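Designed helical repeat protein (Synthetic construct, PDB 5CWD) has no known natural function and is a computationally designed, disulfide-cross-linked array of repeated antiparallel helices. Local coordinates at residues E62-E67 against A111-K116; E54-A59 against R92-A97; A117-A122 against E131-F136; A139-A144 against I155-C160. All blocks are in the same frame, centred on the assembly; numbering follows the deposited sequence.

Interaction 1: residues E62-E67 against A111-K116; sequences ESNDEE and AKIAAK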
loop_
_atom_site.group_PDB
_atom_site.type_symbol
_atom_site.label_atom_id
_atom_site.label_comp_id
_atom_site.label_asym_id
_atom_site.label_seq_id
_atom_site.Cartn_x
_atom_site.Cartn_y
_atom_site.Cartn_z
ATOM N N GLU A 62 6.888 -6.656 1.639
ATOM C CA GLU A 62 7.884 -7.699 1.409
ATOM C C GLU A 62 9.290 -7.278 1.840
ATOM O O GLU A 62 10.155 -8.128 2.054
ATOM C CB GLU A 62 7.893 -8.102 -0.067
ATOM C CG GLU A 62 6.613 -8.787 -0.514
ATOM C CD GLU A 62 6.604 -9.108 -1.995
ATOM O OE1 GLU A 62 7.697 -9.279 -2.578
ATOM O OE2 GLU A 62 5.502 -9.185 -2.579
ATOM N N SER A 63 9.516 -5.972 1.967
ATOM C CA SER A 63 10.816 -5.468 2.400
ATOM C C SER A 63 11.046 -5.789 3.867
ATOM O O SER A 63 12.162 -6.113 4.278
ATOM C CB SER A 63 10.917 -3.959 2.187
ATOM O OG SER A 63 10.297 -3.263 3.254
ATOM N N ASN A 64 9.978 -5.681 4.650
ATOM C CA ASN A 64 10.022 -5.956 6.081
ATOM C C ASN A 64 10.867 -4.930 6.836
ATOM O O ASN A 64 11.438 -5.238 7.884
ATOM C CB ASN A 64 10.558 -7.369 6.334
ATOM C CG ASN A 64 10.204 -7.890 7.711
ATOM O OD1 ASN A 64 9.121 -7.620 8.232
ATOM N ND2 ASN A 64 11.123 -8.633 8.315
ATOM N N ASP A 65 10.942 -3.714 6.300
ATOM C CA ASP A 65 11.645 -2.616 6.961
ATOM C C ASP A 65 10.686 -1.465 7.240
ATOM O O ASP A 65 9.742 -1.239 6.483
ATOM C CB ASP A 65 12.818 -2.130 6.109
ATOM C CG ASP A 65 13.606 -1.018 6.781
ATOM O OD1 ASP A 65 13.243 0.164 6.596
ATOM O OD2 ASP A 65 14.583 -1.326 7.496
ATOM N N GLU A 66 10.939 -0.733 8.320
ATOM C CA GLU A 66 10.015 0.298 8.783
ATOM C C GLU A 66 10.150 1.619 8.031
ATOM O O GLU A 66 9.224 2.430 8.028
ATOM C CB GLU A 66 10.215 0.548 10.280
ATOM C CG GLU A 66 9.856 -0.644 11.155
ATOM C CD GLU A 66 9.736 -0.278 12.619
ATOM O OE1 GLU A 66 10.046 0.881 12.970
ATOM O OE2 GLU A 66 9.324 -1.146 13.416
ATOM N N GLU A 67 11.299 1.840 7.399
ATOM C CA GLU A 67 11.534 3.079 6.667
ATOM C C GLU A 67 11.009 2.958 5.238
ATOM O O GLU A 67 10.452 3.911 4.674
ATOM C CB GLU A 67 13.025 3.425 6.664
ATOM C CG GLU A 67 13.689 3.362 8.040
ATOM C CD GLU A 67 13.075 4.322 9.047
ATOM O OE1 GLU A 67 12.343 5.246 8.632
ATOM O OE2 GLU A 67 13.328 4.152 10.261
ATOM N N ALA A 111 3.115 -8.012 9.208
ATOM C CA ALA A 111 1.802 -7.461 9.534
ATOM C C ALA A 111 1.937 -6.125 10.260
ATOM O O ALA A 111 1.237 -5.160 9.939
ATOM C CB ALA A 111 1.005 -8.442 10.379
ATOM N N LYS A 112 2.833 -6.073 11.241
ATOM C CA LYS A 112 3.111 -4.830 11.950
ATOM C C LYS A 112 3.631 -3.777 10.977
ATOM O O LYS A 112 3.185 -2.625 10.996
ATOM C CB LYS A 112 4.122 -5.066 13.073
ATOM C CG LYS A 112 4.503 -3.812 13.843
ATOM C CD LYS A 112 5.424 -4.138 15.000
ATOM C CE LYS A 112 5.874 -2.879 15.720
ATOM N NZ LYS A 112 6.780 -3.189 16.858
ATOM N N ILE A 113 4.572 -4.185 10.129
ATOM C CA ILE A 113 5.103 -3.309 9.088
ATOM C C ILE A 113 3.966 -2.761 8.229
ATOM O O ILE A 113 3.897 -1.559 7.966
ATOM C CB ILE A 113 6.123 -4.049 8.179
ATOM C CG1 ILE A 113 7.330 -4.538 8.990
ATOM C CG2 ILE A 113 6.589 -3.156 7.025
ATOM C CD1 ILE A 113 8.164 -3.440 9.628
ATOM N N ALA A 114 3.075 -3.652 7.802
ATOM C CA ALA A 114 1.962 -3.279 6.935
ATOM C C ALA A 114 1.041 -2.291 7.633
ATOM O O ALA A 114 0.664 -1.272 7.059
ATOM C CB ALA A 114 1.185 -4.516 6.507
ATOM N N ALA A 115 0.680 -2.600 8.873
ATOM C CA ALA A 115 -0.176 -1.725 9.660
ATOM C C ALA A 115 0.444 -0.336 9.784
ATOM O O ALA A 115 -0.186 0.679 9.453
ATOM C CB ALA A 115 -0.416 -2.322 11.031
ATOM N N LYS A 116 1.687 -0.305 10.256
ATOM C CA LYS A 116 2.402 0.951 10.437
ATOM C C LYS A 116 2.422 1.721 9.121
ATOM O O LYS A 116 2.108 2.913 9.078
ATOM C CB LYS A 116 3.828 0.691 10.932
ATOM C CG LYS A 116 4.307 1.664 12.005
ATOM C CD LYS A 116 5.741 1.362 12.445
ATOM C CE LYS A 116 5.831 0.127 13.343
ATOM N NZ LYS A 116 5.405 0.403 14.747
#
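Ile113 carries the largest share of the overlap, its side chain reaching from helix 108-125 under the turn between helix 45-63 and helix 66-83. Its tip, CD1, meets Glu66 CG at 3.6 Å, and these two side chains cross at about a right angle. The other branch, CG2, lies 3.7 Å from Asp65 O. Ile113 CG1 approaches Asn64 OD1 at 3.6 Å; Asn64 points its CB away from the helix, but CG lies anti to the backbone N (chi1 -161°), and the amide beyond it still reaches the isoleucine. Trimming Ile113 to an alanine would probably open a gap beneath Asn64 and Glu66 and leave the turn less firmly seated. Farther out the contact is looser and polar. Glu66 extends over Lys116, whose bent chain brings CE to 3.7 Å from Glu66 OE2; NZ stays 4.4 Å from that oxygen, beyond a salt bridge, and is hydrogen-bonded to Gln166. The charges may still attract weakly across this surface. The turn holds its own shape: Asn64 takes positive phi, Ser63 OG accepts from Asp65 N at 3.1 Å in an ST turn, and Asp65 OD1, met from above the carboxylate plane, caps Glu67 N at 2.7 Å. The arrangement is a tight connection between consecutive helices, closed by an ST turn and an aspartate N-cap, resting on a later helix of an all-helical repeat array.

Interaction 2: residues E54-A59 against R92-A97; sequences EAAARA and RSFCEA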
loop_
_atom_site.group_PDB
_atom_site.type_symbol
_atom_site.label_atom_id
_atom_site.label_comp_id
_atom_site.label_asym_id
_atom_site.label_seq_id
_atom_site.Cartn_x
_atom_site.Cartn_y
_atom_site.Cartn_z
ATOM N N GLU A 54 -0.354 0.234 -4.955
ATOM C CA GLU A 54 -0.502 -1.156 -4.540
ATOM C C GLU A 54 0.837 -1.891 -4.619
ATOM O O GLU A 54 1.219 -2.606 -3.684
ATOM C CB GLU A 54 -1.557 -1.860 -5.394
ATOM C CG GLU A 54 -2.965 -1.321 -5.184
ATOM C CD GLU A 54 -4.020 -2.108 -5.934
ATOM O OE1 GLU A 54 -3.651 -2.923 -6.807
ATOM O OE2 GLU A 54 -5.220 -1.914 -5.645
ATOM N N ALA A 55 1.556 -1.706 -5.723
ATOM C CA ALA A 55 2.889 -2.289 -5.860
ATOM C C ALA A 55 3.818 -1.786 -4.756
ATOM O O ALA A 55 4.592 -2.552 -4.180
ATOM C CB ALA A 55 3.470 -1.966 -7.221
ATOM N N ALA A 56 3.725 -0.491 -4.466
ATOM C CA ALA A 56 4.551 0.141 -3.445
ATOM C C ALA A 56 4.276 -0.455 -2.072
ATOM O O ALA A 56 5.203 -0.745 -1.314
ATOM C CB ALA A 56 4.307 1.643 -3.429
ATOM N N ALA A 57 3.000 -0.627 -1.749
ATOM C CA ALA A 57 2.616 -1.270 -0.499
ATOM C C ALA A 57 3.144 -2.698 -0.463
ATOM O O ALA A 57 3.708 -3.136 0.542
ATOM C CB ALA A 57 1.109 -1.256 -0.334
ATOM N N ARG A 58 2.956 -3.418 -1.565
ATOM C CA ARG A 58 3.476 -4.776 -1.689
ATOM C C ARG A 58 4.969 -4.819 -1.376
ATOM O O ARG A 58 5.427 -5.644 -0.585
ATOM C CB ARG A 58 3.222 -5.319 -3.094
ATOM C CG ARG A 58 2.499 -6.651 -3.118
ATOM C CD ARG A 58 2.249 -7.121 -4.541
ATOM N NE ARG A 58 1.547 -6.115 -5.335
ATOM C CZ ARG A 58 0.261 -5.810 -5.191
ATOM N NH1 ARG A 58 -0.477 -6.424 -4.275
ATOM N NH2 ARG A 58 -0.289 -4.881 -5.962
ATOM N N ALA A 59 5.720 -3.916 -1.999
ATOM C CA ALA A 59 7.160 -3.827 -1.781
ATOM C C ALA A 59 7.479 -3.530 -0.321
ATOM O O ALA A 59 8.263 -4.244 0.310
ATOM C CB ALA A 59 7.763 -2.759 -2.677
ATOM N N ARG A 92 -6.199 4.407 0.710
ATOM C CA ARG A 92 -7.049 3.229 0.859
ATOM C C ARG A 92 -6.485 2.045 0.081
ATOM O O ARG A 92 -6.340 0.944 0.626
ATOM C CB ARG A 92 -8.472 3.524 0.391
ATOM C CG ARG A 92 -9.452 2.382 0.643
ATOM C CD ARG A 92 -10.833 2.688 0.086
ATOM N NE ARG A 92 -11.356 3.956 0.589
ATOM C CZ ARG A 92 -11.795 4.145 1.829
ATOM N NH1 ARG A 92 -11.770 3.151 2.709
ATOM N NH2 ARG A 92 -12.255 5.335 2.193
ATOM N N SER A 93 -6.172 2.272 -1.191
ATOM C CA SER A 93 -5.623 1.214 -2.036
ATOM C C SER A 93 -4.321 0.678 -1.448
ATOM O O SER A 93 -4.117 -0.537 -1.366
ATOM C CB SER A 93 -5.390 1.726 -3.459
ATOM O OG SER A 93 -4.476 2.809 -3.469
ATOM N N PHE A 94 -3.451 1.596 -1.036
ATOM C CA PHE A 94 -2.195 1.239 -0.390
ATOM C C PHE A 94 -2.440 0.344 0.821
ATOM O O PHE A 94 -1.836 -0.723 0.946
ATOM C CB PHE A 94 -1.445 2.502 0.035
ATOM C CG PHE A 94 -0.019 2.257 0.450
ATOM C CD1 PHE A 94 0.274 1.621 1.644
ATOM C CD2 PHE A 94 1.028 2.677 -0.353
ATOM C CE1 PHE A 94 1.581 1.405 2.024
ATOM C CE2 PHE A 94 2.339 2.461 0.024
ATOM C CZ PHE A 94 2.616 1.825 1.213
ATOM N N CYS A 95 -3.323 0.790 1.711
ATOM C CA CYS A 95 -3.639 0.036 2.921
ATOM C C CYS A 95 -4.182 -1.352 2.606
ATOM O O CYS A 95 -3.708 -2.348 3.155
ATOM C CB CYS A 95 -4.651 0.797 3.775
ATOM S SG CYS A 95 -3.973 2.261 4.579
ATOM N N GLU A 96 -5.180 -1.416 1.731
ATOM C CA GLU A 96 -5.767 -2.697 1.350
ATOM C C GLU A 96 -4.711 -3.639 0.760
ATOM O O GLU A 96 -4.584 -4.791 1.193
ATOM C CB GLU A 96 -6.912 -2.478 0.358
ATOM C CG GLU A 96 -8.125 -1.785 0.978
ATOM C CD GLU A 96 -9.192 -1.419 -0.041
ATOM O OE1 GLU A 96 -8.945 -1.571 -1.257
ATOM O OE2 GLU A 96 -10.283 -0.977 0.380
ATOM N N ALA A 97 -3.945 -3.145 -0.210
ATOM C CA ALA A 97 -2.884 -3.944 -0.822
ATOM C C ALA A 97 -1.870 -4.396 0.227
ATOM O O ALA A 97 -1.392 -5.533 0.200
ATOM C CB ALA A 97 -2.193 -3.155 -1.917
#
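Ala57 sits squarely on Phe94, its CB 3.5 Å from the ring centroid and 9° off the ring normal, a CH-pi contact over the face. Ala57 CA lies over the same ring, near CZ, while Ala56 CB touches CE2 obliquely at 4.1 Å. Beside the ring, Ala97 CB is 3.7 Å from Glu54 CA and 4.1 Å from Ala57 CB. Phe94 has CG anti to the backbone N (chi1 -168°), which directs the ring's attachment toward helix 45-63. Ala72 and Cys76 of helix 66-83 and Ala117 and Val121 of helix 108-125 pack on it as well, and a leucine in its place would probably lose the flat face that Ala57 CB rests on and leave Ala57 and the surrounding helices less closely packed. At the outer border, Glu54 runs extended past Ser93, and its OE1 forms a long salt bridge with Arg58 NH2 at 4.0 Å. Small residues let the two backbones come near: the axes of the two segments approach to 7.9 Å and run in broadly the same direction, 39° apart. Such alanine-rich packing of like-directed helices, one antiparallel helix between them in the chain, is typical of stacked alpha-helical repeat proteins.

Interaction 3: residues A117-A122 against E131-F136; sequences ACLEVA and EAARSF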
loop_
_atom_site.group_PDB
_atom_site.type_symbol
_atom_site.label_atom_id
_atom_site.label_comp_id
_atom_site.label_asym_id
_atom_site.label_seq_id
_atom_site.Cartn_x
_atom_site.Cartn_y
_atom_site.Cartn_z
ATOM N N ALA A 117 2.767 1.018 8.047
ATOM C CA ALA A 117 2.822 1.610 6.718
ATOM C C ALA A 117 1.492 2.255 6.350
ATOM O O ALA A 117 1.423 3.462 6.110
ATOM C CB ALA A 117 3.198 0.558 5.694
ATOM N N CYS A 118 0.444 1.439 6.314
ATOM C CA CYS A 118 -0.902 1.913 6.017
ATOM C C CYS A 118 -1.249 3.161 6.816
ATOM O O CYS A 118 -1.594 4.200 6.247
ATOM C CB CYS A 118 -1.921 0.813 6.310
ATOM S SG CYS A 118 -3.620 1.403 6.389
ATOM N N LEU A 119 -1.136 3.057 8.137
ATOM C CA LEU A 119 -1.491 4.174 9.004
ATOM C C LEU A 119 -0.620 5.397 8.730
ATOM O O LEU A 119 -1.082 6.532 8.858
ATOM C CB LEU A 119 -1.383 3.762 10.470
ATOM C CG LEU A 119 -2.504 2.844 10.959
ATOM C CD1 LEU A 119 -2.143 2.211 12.292
ATOM C CD2 LEU A 119 -3.819 3.607 11.073
ATOM N N GLU A 120 0.635 5.174 8.353
ATOM C CA GLU A 120 1.508 6.281 7.975
ATOM C C GLU A 120 1.016 6.949 6.692
ATOM O O GLU A 120 0.988 8.181 6.599
ATOM C CB GLU A 120 2.945 5.799 7.797
ATOM C CG GLU A 120 3.955 6.927 7.649
ATOM C CD GLU A 120 4.243 7.637 8.962
ATOM O OE1 GLU A 120 4.680 6.969 9.925
ATOM O OE2 GLU A 120 4.031 8.866 9.032
ATOM N N VAL A 121 0.638 6.142 5.701
ATOM C CA VAL A 121 0.063 6.684 4.469
ATOM C C VAL A 121 -1.157 7.523 4.808
ATOM O O VAL A 121 -1.275 8.675 4.384
ATOM C CB VAL A 121 -0.364 5.585 3.475
ATOM C CG1 VAL A 121 -0.911 6.203 2.200
ATOM C CG2 VAL A 121 0.790 4.703 3.122
ATOM N N ALA A 122 -2.065 6.925 5.574
ATOM C CA ALA A 122 -3.264 7.614 6.031
ATOM C C ALA A 122 -2.897 8.939 6.682
ATOM O O ALA A 122 -3.471 9.980 6.363
ATOM C CB ALA A 122 -4.031 6.739 7.003
ATOM N N GLU A 131 -10.570 5.040 9.799
ATOM C CA GLU A 131 -10.967 4.534 8.490
ATOM C C GLU A 131 -9.868 3.686 7.860
ATOM O O GLU A 131 -10.139 2.644 7.265
ATOM C CB GLU A 131 -11.326 5.692 7.563
ATOM C CG GLU A 131 -12.496 6.524 8.047
ATOM C CD GLU A 131 -12.850 7.639 7.085
ATOM O OE1 GLU A 131 -12.086 7.852 6.120
ATOM O OE2 GLU A 131 -13.892 8.299 7.290
ATOM N N ALA A 132 -8.628 4.144 7.996
ATOM C CA ALA A 132 -7.480 3.421 7.463
ATOM C C ALA A 132 -7.363 2.053 8.117
ATOM O O ALA A 132 -7.271 1.026 7.437
ATOM C CB ALA A 132 -6.214 4.216 7.680
ATOM N N ALA A 133 -7.367 2.050 9.444
ATOM C CA ALA A 133 -7.293 0.815 10.213
ATOM C C ALA A 133 -8.416 -0.140 9.820
ATOM O O ALA A 133 -8.194 -1.336 9.608
ATOM C CB ALA A 133 -7.358 1.121 11.693
ATOM N N ARG A 134 -9.620 0.412 9.723
ATOM C CA ARG A 134 -10.808 -0.359 9.379
ATOM C C ARG A 134 -10.672 -0.959 7.982
ATOM O O ARG A 134 -10.995 -2.127 7.764
ATOM C CB ARG A 134 -12.047 0.530 9.468
ATOM C CG ARG A 134 -13.366 -0.216 9.525
ATOM C CD ARG A 134 -14.513 0.755 9.744
ATOM N NE ARG A 134 -15.798 0.209 9.318
ATOM C CZ ARG A 134 -16.910 0.927 9.190
ATOM N NH1 ARG A 134 -16.903 2.228 9.453
ATOM N NH2 ARG A 134 -18.035 0.346 8.793
ATOM N N SER A 135 -10.188 -0.151 7.043
ATOM C CA SER A 135 -9.935 -0.616 5.685
ATOM C C SER A 135 -8.940 -1.769 5.693
ATOM O O SER A 135 -9.167 -2.803 5.060
ATOM C CB SER A 135 -9.405 0.523 4.813
ATOM O OG SER A 135 -10.317 1.606 4.774
ATOM N N PHE A 136 -7.835 -1.575 6.409
ATOM C CA PHE A 136 -6.808 -2.604 6.554
ATOM C C PHE A 136 -7.398 -3.911 7.077
ATOM O O PHE A 136 -7.326 -4.962 6.414
ATOM C CB PHE A 136 -5.712 -2.109 7.499
ATOM C CG PHE A 136 -4.460 -2.943 7.483
ATOM C CD1 PHE A 136 -4.422 -4.180 8.104
ATOM C CD2 PHE A 136 -3.311 -2.477 6.864
ATOM C CE1 PHE A 136 -3.264 -4.940 8.104
ATOM C CE2 PHE A 136 -2.151 -3.233 6.857
ATOM C CZ PHE A 136 -2.129 -4.466 7.478
#
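Two successive helices of the array, 108-125 and 129-147, pack here in roughly antiparallel fashion, with Ala122 and Ala132 meeting CB to CB at 3.4 Å. Around this alanine pair the larger groups divide the interface. Leu119 CD2 flanks one part, 4.2 Å from Ala132 CB and 4.4 Å from Ala133 CB. Cys118 fills the other: its CB touches Phe136 CD2 at 3.6 Å, near the plane of the ring, so the aromatic presents its edge. The sulfur comes to the same edge, 5.2 Å from the ring centroid and 77° off the normal, a sulfur-aromatic contact. SG is anti to the backbone N (chi1 165°), which turns it toward helix 129-147, to 3.8 Å from Ala132 O. The pair of helices forms an alpha-alpha hairpin, its segment axes 9.3 Å apart at an angle of 143°, and Met127 in the connection covers both Ala122 and Ala132. The disulfide from Cys118 to Cys95 ties the hairpin to helix 87-105, while Ala159 and Val163 of helix 150-167 pack on the Phe136 ring. Within helix 129-147, Ser135 OG folds back to donate to Glu131 O at 2.7 Å; that oxygen also accepts from Ser135 N, the two donors reaching it from opposite faces of the carbonyl plane.

Interaction 4: residues A139-A144 against I155-C160; sequences AAKRAA and IAKKAC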
loop_
_atom_site.group_PDB
_atom_site.type_symbol
_atom_site.label_atom_id
_atom_site.label_comp_id
_atom_site.label_asym_id
_atom_site.label_seq_id
_atom_site.Cartn_x
_atom_site.Cartn_y
_atom_site.Cartn_z
ATOM N N ALA A 139 -9.927 -5.467 4.833
ATOM C CA ALA A 139 -9.251 -6.034 3.671
ATOM C C ALA A 139 -8.678 -7.400 4.020
ATOM O O ALA A 139 -8.861 -8.374 3.281
ATOM C CB ALA A 139 -8.153 -5.110 3.182
ATOM N N ALA A 140 -7.983 -7.466 5.152
ATOM C CA ALA A 140 -7.464 -8.741 5.639
ATOM C C ALA A 140 -8.572 -9.790 5.767
ATOM O O ALA A 140 -8.463 -10.898 5.225
ATOM C CB ALA A 140 -6.769 -8.548 6.968
ATOM N N LYS A 141 -9.638 -9.439 6.482
ATOM C CA LYS A 141 -10.751 -10.364 6.679
ATOM C C LYS A 141 -11.365 -10.768 5.339
ATOM O O LYS A 141 -11.744 -11.927 5.139
ATOM C CB LYS A 141 -11.823 -9.742 7.578
ATOM C CG LYS A 141 -11.284 -9.051 8.827
ATOM C CD LYS A 141 -12.073 -9.417 10.078
ATOM C CE LYS A 141 -11.760 -10.824 10.572
ATOM N NZ LYS A 141 -11.729 -10.878 12.060
ATOM N N ARG A 142 -11.454 -9.808 4.423
ATOM C CA ARG A 142 -11.984 -10.067 3.087
ATOM C C ARG A 142 -11.134 -11.113 2.380
ATOM O O ARG A 142 -11.659 -12.083 1.836
ATOM C CB ARG A 142 -12.028 -8.783 2.255
ATOM C CG ARG A 142 -12.861 -8.895 0.987
ATOM C CD ARG A 142 -14.328 -8.607 1.267
ATOM N NE ARG A 142 -15.189 -8.938 0.131
ATOM C CZ ARG A 142 -15.756 -10.126 -0.067
ATOM N NH1 ARG A 142 -15.561 -11.120 0.789
ATOM N NH2 ARG A 142 -16.524 -10.322 -1.130
ATOM N N ALA A 143 -9.821 -10.905 2.393
ATOM C CA ALA A 143 -8.894 -11.869 1.809
ATOM C C ALA A 143 -9.083 -13.245 2.437
ATOM O O ALA A 143 -9.231 -14.247 1.731
ATOM C CB ALA A 143 -7.464 -11.403 1.985
ATOM N N ALA A 144 -9.084 -13.284 3.766
ATOM C CA ALA A 144 -9.273 -14.537 4.489
ATOM C C ALA A 144 -10.550 -15.247 4.063
ATOM O O ALA A 144 -10.550 -16.456 3.837
ATOM C CB ALA A 144 -9.299 -14.284 5.979
ATOM N N ILE A 155 -3.817 -15.153 10.502
ATOM C CA ILE A 155 -2.931 -14.020 10.246
ATOM C C ILE A 155 -3.748 -12.756 9.994
ATOM O O ILE A 155 -3.311 -11.652 10.322
ATOM C CB ILE A 155 -1.985 -14.289 9.044
ATOM C CG1 ILE A 155 -0.976 -13.145 8.874
ATOM C CG2 ILE A 155 -2.770 -14.510 7.759
ATOM C CD1 ILE A 155 0.116 -13.132 9.927
ATOM N N ALA A 156 -4.936 -12.916 9.418
ATOM C CA ALA A 156 -5.844 -11.786 9.256
ATOM C C ALA A 156 -6.204 -11.181 10.615
ATOM O O ALA A 156 -6.106 -9.963 10.815
ATOM C CB ALA A 156 -7.097 -12.214 8.519
ATOM N N LYS A 157 -6.615 -12.035 11.548
ATOM C CA LYS A 157 -6.956 -11.582 12.893
ATOM C C LYS A 157 -5.739 -10.997 13.609
ATOM O O LYS A 157 -5.850 -9.985 14.308
ATOM C CB LYS A 157 -7.555 -12.732 13.701
ATOM C CG LYS A 157 -8.981 -13.073 13.282
ATOM C CD LYS A 157 -9.526 -14.293 14.005
ATOM C CE LYS A 157 -10.982 -14.541 13.628
ATOM N NZ LYS A 157 -11.551 -15.744 14.297
ATOM N N LYS A 158 -4.579 -11.623 13.430
ATOM C CA LYS A 158 -3.342 -11.087 13.987
ATOM C C LYS A 158 -3.079 -9.689 13.442
ATOM O O LYS A 158 -2.724 -8.769 14.185
ATOM C CB LYS A 158 -2.159 -12.001 13.666
ATOM C CG LYS A 158 -2.205 -13.356 14.353
ATOM C CD LYS A 158 -1.075 -14.253 13.864
ATOM C CE LYS A 158 -1.175 -15.657 14.440
ATOM N NZ LYS A 158 -0.223 -16.592 13.778
ATOM N N ALA A 159 -3.256 -9.537 12.136
ATOM C CA ALA A 159 -3.055 -8.253 11.483
ATOM C C ALA A 159 -4.017 -7.212 12.050
ATOM O O ALA A 159 -3.614 -6.095 12.390
ATOM C CB ALA A 159 -3.240 -8.390 9.987
ATOM N N CYS A 160 -5.289 -7.586 12.156
ATOM C CA CYS A 160 -6.283 -6.715 12.773
ATOM C C CYS A 160 -5.862 -6.289 14.178
ATOM O O CYS A 160 -5.914 -5.106 14.513
ATOM C CB CYS A 160 -7.641 -7.410 12.828
ATOM S SG CYS A 160 -8.406 -7.636 11.215
#
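Ala156 CB fits between Ala140 and Ala144, with its carbon 4.0 Å from Ala140 CB and 3.9 Å from Ala144 CB. All three are buried, and the methyl of Ala156 also lies 3.8 Å from Ala140 O, so the close part of the contact is made of methyl groups and backbone. Along the line of methyls nothing is larger than alanine, and the backbones draw together: the segment axes come within 8.7 Å, and their directions, 177° apart, are almost exactly antiparallel. The lysine side is built differently: Lys141, which has the largest overlap of the contact, has CG anti to the carbonyl carbon (chi1 -46°), and CG meets Cys160 SG at 4.0 Å before the chain bends on over the interface. The Lys141 and Lys157 side chains cross at about a right angle, with Lys141 NZ 3.7 Å from Lys157 CG. No hydrogen bond spans the two segments here, and the two ammonium groups stand 5.4 Å apart, NZ of Lys141 to NZ of Lys157. Their mutual repulsion is probably eased by a salt bridge from Lys141 to Glu173, the last modelled residue, probably part of the tag linker. Lys157 itself is exposed and extended, lining the solvent side, whereas Cys160 is held in place by its disulfide to Cys137, just before the first segment. Helices 129-147 and 150-167 thus close the C-terminal end of the array, with Ala139 packed on Glu96 and Ala99 of helix 87-105 and Ala159 touching Ala111 of helix 108-125.

The four contacts draw on six of the eight helices, from 45-63 to 150-167. Interaction 2 lies nearest the chain centre, about 2 Å from it, and interaction 4 farthest, about 15 Å. Along the sequence interactions 1 and 2 interlace, both using helix 45-63, and interactions 3 and 4 follow in series. Interactions 1 and 3 share helix 108-125; interactions 3 and 4 share helix 129-147. Interactions 2 and 3, with centres about 10 Å apart, are linked covalently by the Cys95-Cys118 disulfide. Phe136 reaches from interaction 3 to Ala114 and to Ala159, so neighbouring contacts touch through the interior, while interaction 1 lies at the surface.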